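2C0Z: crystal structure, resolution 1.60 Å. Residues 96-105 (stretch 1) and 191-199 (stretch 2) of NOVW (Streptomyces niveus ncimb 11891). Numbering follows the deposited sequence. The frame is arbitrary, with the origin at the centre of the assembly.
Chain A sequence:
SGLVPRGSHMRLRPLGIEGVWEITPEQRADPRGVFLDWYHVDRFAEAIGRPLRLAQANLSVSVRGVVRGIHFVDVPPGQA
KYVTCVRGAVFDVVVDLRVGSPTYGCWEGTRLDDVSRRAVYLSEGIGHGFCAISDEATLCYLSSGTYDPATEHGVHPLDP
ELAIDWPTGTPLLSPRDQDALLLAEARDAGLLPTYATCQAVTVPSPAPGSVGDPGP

Stretch 1 96-105: DLRVGSPTYG
Stretch 2 191-199: LLPTYATCQ

Stretch 1 leaves an extended Asp-96 and folds through two consecutive turns, type II from Arg-98 to Ser-101 and type I from Ser-101 to Tyr-104; stretch 2 approaches it as a loop that becomes a helix at 195-198. Leu-191 (phi/psi -95/-9°) stands clear of the contact. Leu-192 (-94/153°; chi1 m, chi2 t) points toward stretch 1, its CB 4.0 Å from Val-99 CG2 (Val-99 chi1 t) and its CD1 3.4 Å from Tyr-104 OH, at the edge of that ring. Pro-193 (-62/152°) packs its CD 4.2 Å from Leu-97 CB (Leu-97 chi1 m, chi2 t), while its carbonyl accepts the first cross-stretch hydrogen bond, Val-99 N to Pro-193 O, 2.9 Å.

A single parallel beta bridge, the two chains running broadly the same way, pairs Val-99 (-59/128°) with Thr-194 (-104/140°), their CA atoms 4.6 Å apart. Its second hydrogen bond runs from Tyr-195 N to Val-99 O, 2.8 Å and nearly linear at 173°. Thr-194 (chi1 p) is the N-cap: its OG1 accepts a weak bond from Thr-197 N at 3.4 Å.

Tyr-195 (-58/-42°; chi1 t, chi2 62°) gives up the most surface. One ring face receives Ser-101 CA, 3.9 Å from the ring centroid, and Pro-102 CD, 4.3 Å from it. Gly-100 (100/-15°) lets the chain turn here; a CB would lie 3.7 Å from Tyr-195 CB and jam against the preceding carbonyl. Arg-98 (m, t, m; chi4 -176°) lays its guanidinium near the ring edge, held by a salt bridge from Arg-98 NE to Asp-96 OD1, 2.8 Å.

At Ala-196 (-58/-42°), a water accepts from Ala-196 N at 3.1 Å and donates to Val-99 O at 3.0 Å. Two residues on, Cys-198 (chi1 m) points toward stretch 1, placing SG 3.7 Å from Arg-98 CG. Gln-199 makes no contact with stretch 1.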

# COMPACT_ATOMS: atom_id res chain seq x y z
N ASP A 96 -15.76 -12.58 -13.05
CA ASP A 96 -15.65 -12.19 -14.45
C ASP A 96 -16.96 -11.64 -14.95
O ASP A 96 -17.88 -12.41 -15.17
CB ASP A 96 -15.21 -13.37 -15.29
CG ASP A 96 -14.72 -12.98 -16.66
OD1 ASP A 96 -15.02 -11.85 -17.13
OD2 ASP A 96 -14.02 -13.77 -17.33
N LEU A 97 -17.02 -10.32 -15.16
CA LEU A 97 -18.25 -9.64 -15.59
C LEU A 97 -18.24 -9.34 -17.09
O LEU A 97 -19.11 -8.62 -17.58
CB LEU A 97 -18.42 -8.35 -14.78
CG LEU A 97 -18.62 -8.56 -13.27
CD1 LEU A 97 -18.64 -7.19 -12.59
CD2 LEU A 97 -19.89 -9.33 -12.98
N ARG A 98 -17.25 -9.87 -17.81
CA ARG A 98 -17.03 -9.52 -19.21
C ARG A 98 -17.88 -10.42 -20.11
O ARG A 98 -17.59 -11.60 -20.30
CB ARG A 98 -15.57 -9.67 -19.57
CG ARG A 98 -14.65 -8.83 -18.68
CD ARG A 98 -13.21 -9.13 -18.86
NE ARG A 98 -12.92 -10.50 -18.46
CZ ARG A 98 -11.70 -11.06 -18.44
NH1 ARG A 98 -10.61 -10.38 -18.79
NH2 ARG A 98 -11.56 -12.31 -18.05
N VAL A 99 -18.94 -9.86 -20.65
CA VAL A 99 -19.84 -10.60 -21.50
C VAL A 99 -19.08 -11.14 -22.71
O VAL A 99 -18.38 -10.41 -23.43
CB VAL A 99 -21.04 -9.74 -21.92
CG1 VAL A 99 -21.93 -10.49 -22.88
CG2 VAL A 99 -21.82 -9.30 -20.72
N GLY A 100 -19.21 -12.44 -22.94
CA GLY A 100 -18.49 -13.09 -24.01
C GLY A 100 -17.26 -13.84 -23.56
O GLY A 100 -16.71 -14.67 -24.32
N SER A 101 -16.79 -13.56 -22.34
CA SER A 101 -15.62 -14.23 -21.84
C SER A 101 -15.95 -15.71 -21.58
O SER A 101 -17.04 -16.02 -21.09
CB SER A 101 -15.20 -13.62 -20.50
OG SER A 101 -14.22 -14.45 -19.90
N PRO A 102 -15.00 -16.61 -21.83
CA PRO A 102 -15.22 -18.00 -21.47
C PRO A 102 -15.61 -18.20 -20.01
O PRO A 102 -16.31 -19.16 -19.66
CB PRO A 102 -13.88 -18.67 -21.75
CG PRO A 102 -13.22 -17.82 -22.74
CD PRO A 102 -13.69 -16.40 -22.48
N THR A 103 -15.14 -17.30 -19.14
CA THR A 103 -15.43 -17.43 -17.72
C THR A 103 -16.40 -16.36 -17.24
O THR A 103 -16.47 -16.08 -16.05
CB THR A 103 -14.11 -17.39 -16.88
OG1 THR A 103 -13.28 -16.28 -17.24
CG2 THR A 103 -13.28 -18.63 -17.17
N TYR A 104 -17.20 -15.79 -18.13
CA TYR A 104 -18.26 -14.88 -17.73
C TYR A 104 -19.14 -15.56 -16.67
O TYR A 104 -19.55 -16.71 -16.80
CB TYR A 104 -19.13 -14.44 -18.94
CG TYR A 104 -20.37 -13.69 -18.49
CD1 TYR A 104 -20.31 -12.38 -18.14
CD2 TYR A 104 -21.60 -14.33 -18.35
CE1 TYR A 104 -21.41 -11.70 -17.68
CE2 TYR A 104 -22.70 -13.66 -17.89
CZ TYR A 104 -22.63 -12.35 -17.57
OH TYR A 104 -23.75 -11.68 -17.09
N GLY A 105 -19.42 -14.82 -15.61
CA GLY A 105 -20.27 -15.29 -14.51
C GLY A 105 -19.64 -16.31 -13.58
O GLY A 105 -20.35 -16.93 -12.76
N LEU A 191 -25.36 -3.06 -18.98
CA LEU A 191 -24.52 -2.34 -18.03
C LEU A 191 -23.17 -3.03 -17.82
O LEU A 191 -22.27 -2.47 -17.18
CB LEU A 191 -25.27 -2.20 -16.70
CG LEU A 191 -26.57 -1.44 -16.90
CD1 LEU A 191 -27.34 -1.40 -15.61
CD2 LEU A 191 -26.29 0.02 -17.38
N LEU A 192 -22.99 -4.22 -18.36
CA LEU A 192 -21.75 -4.96 -18.11
C LEU A 192 -20.72 -4.72 -19.19
O LEU A 192 -21.07 -4.48 -20.34
CB LEU A 192 -22.04 -6.45 -17.97
CG LEU A 192 -22.94 -6.85 -16.81
CD1 LEU A 192 -23.08 -8.35 -16.75
CD2 LEU A 192 -22.37 -6.33 -15.47
N PRO A 193 -19.44 -4.86 -18.83
CA PRO A 193 -18.35 -4.79 -19.77
C PRO A 193 -18.44 -5.92 -20.81
O PRO A 193 -18.97 -6.96 -20.47
CB PRO A 193 -17.12 -5.00 -18.88
CG PRO A 193 -17.56 -4.76 -17.51
CD PRO A 193 -18.97 -5.16 -17.46
N THR A 194 -17.91 -5.72 -22.01
CA THR A 194 -17.82 -6.79 -22.99
C THR A 194 -16.38 -7.30 -23.07
O THR A 194 -15.42 -6.54 -22.99
CB THR A 194 -18.36 -6.38 -24.38
OG1 THR A 194 -17.40 -5.60 -25.08
CG2 THR A 194 -19.59 -5.49 -24.23
N TYR A 195 -16.23 -8.60 -23.19
CA TYR A 195 -14.91 -9.22 -23.25
C TYR A 195 -14.08 -8.68 -24.42
O TYR A 195 -12.91 -8.37 -24.23
CB TYR A 195 -15.11 -10.72 -23.34
CG TYR A 195 -13.87 -11.56 -23.46
CD1 TYR A 195 -12.90 -11.58 -22.45
CD2 TYR A 195 -13.69 -12.37 -24.56
CE1 TYR A 195 -11.77 -12.35 -22.57
CE2 TYR A 195 -12.56 -13.15 -24.68
CZ TYR A 195 -11.62 -13.14 -23.70
OH TYR A 195 -10.51 -13.93 -23.86
N ALA A 196 -14.69 -8.51 -25.59
CA ALA A 196 -13.94 -7.98 -26.74
C ALA A 196 -13.31 -6.61 -26.44
O ALA A 196 -12.16 -6.35 -26.82
CB ALA A 196 -14.85 -7.87 -27.96
N THR A 197 -14.08 -5.76 -25.77
CA THR A 197 -13.66 -4.41 -25.41
C THR A 197 -12.53 -4.47 -24.39
O THR A 197 -11.57 -3.73 -24.48
CB THR A 197 -14.86 -3.62 -24.84
OG1 THR A 197 -15.87 -3.48 -25.84
CG2 THR A 197 -14.50 -2.18 -24.50
N CYS A 198 -12.64 -5.38 -23.43
CA CYS A 198 -11.60 -5.46 -22.40
C CYS A 198 -10.30 -5.97 -23.01
O CYS A 198 -9.23 -5.51 -22.64
CB CYS A 198 -12.03 -6.36 -21.24
SG CYS A 198 -13.46 -5.74 -20.39
N GLN A 199 -10.41 -6.91 -23.96
CA GLN A 199 -9.28 -7.43 -24.73
C GLN A 199 -8.59 -6.31 -25.51
O GLN A 199 -7.36 -6.28 -25.58
CB GLN A 199 -9.75 -8.48 -25.74
CG GLN A 199 -10.03 -9.87 -25.20
CD GLN A 199 -10.48 -10.80 -26.33
OE1 GLN A 199 -11.28 -10.40 -27.19
NE2 GLN A 199 -9.95 -12.03 -26.35
O HOH W 1 -17.32 -9.98 -26.25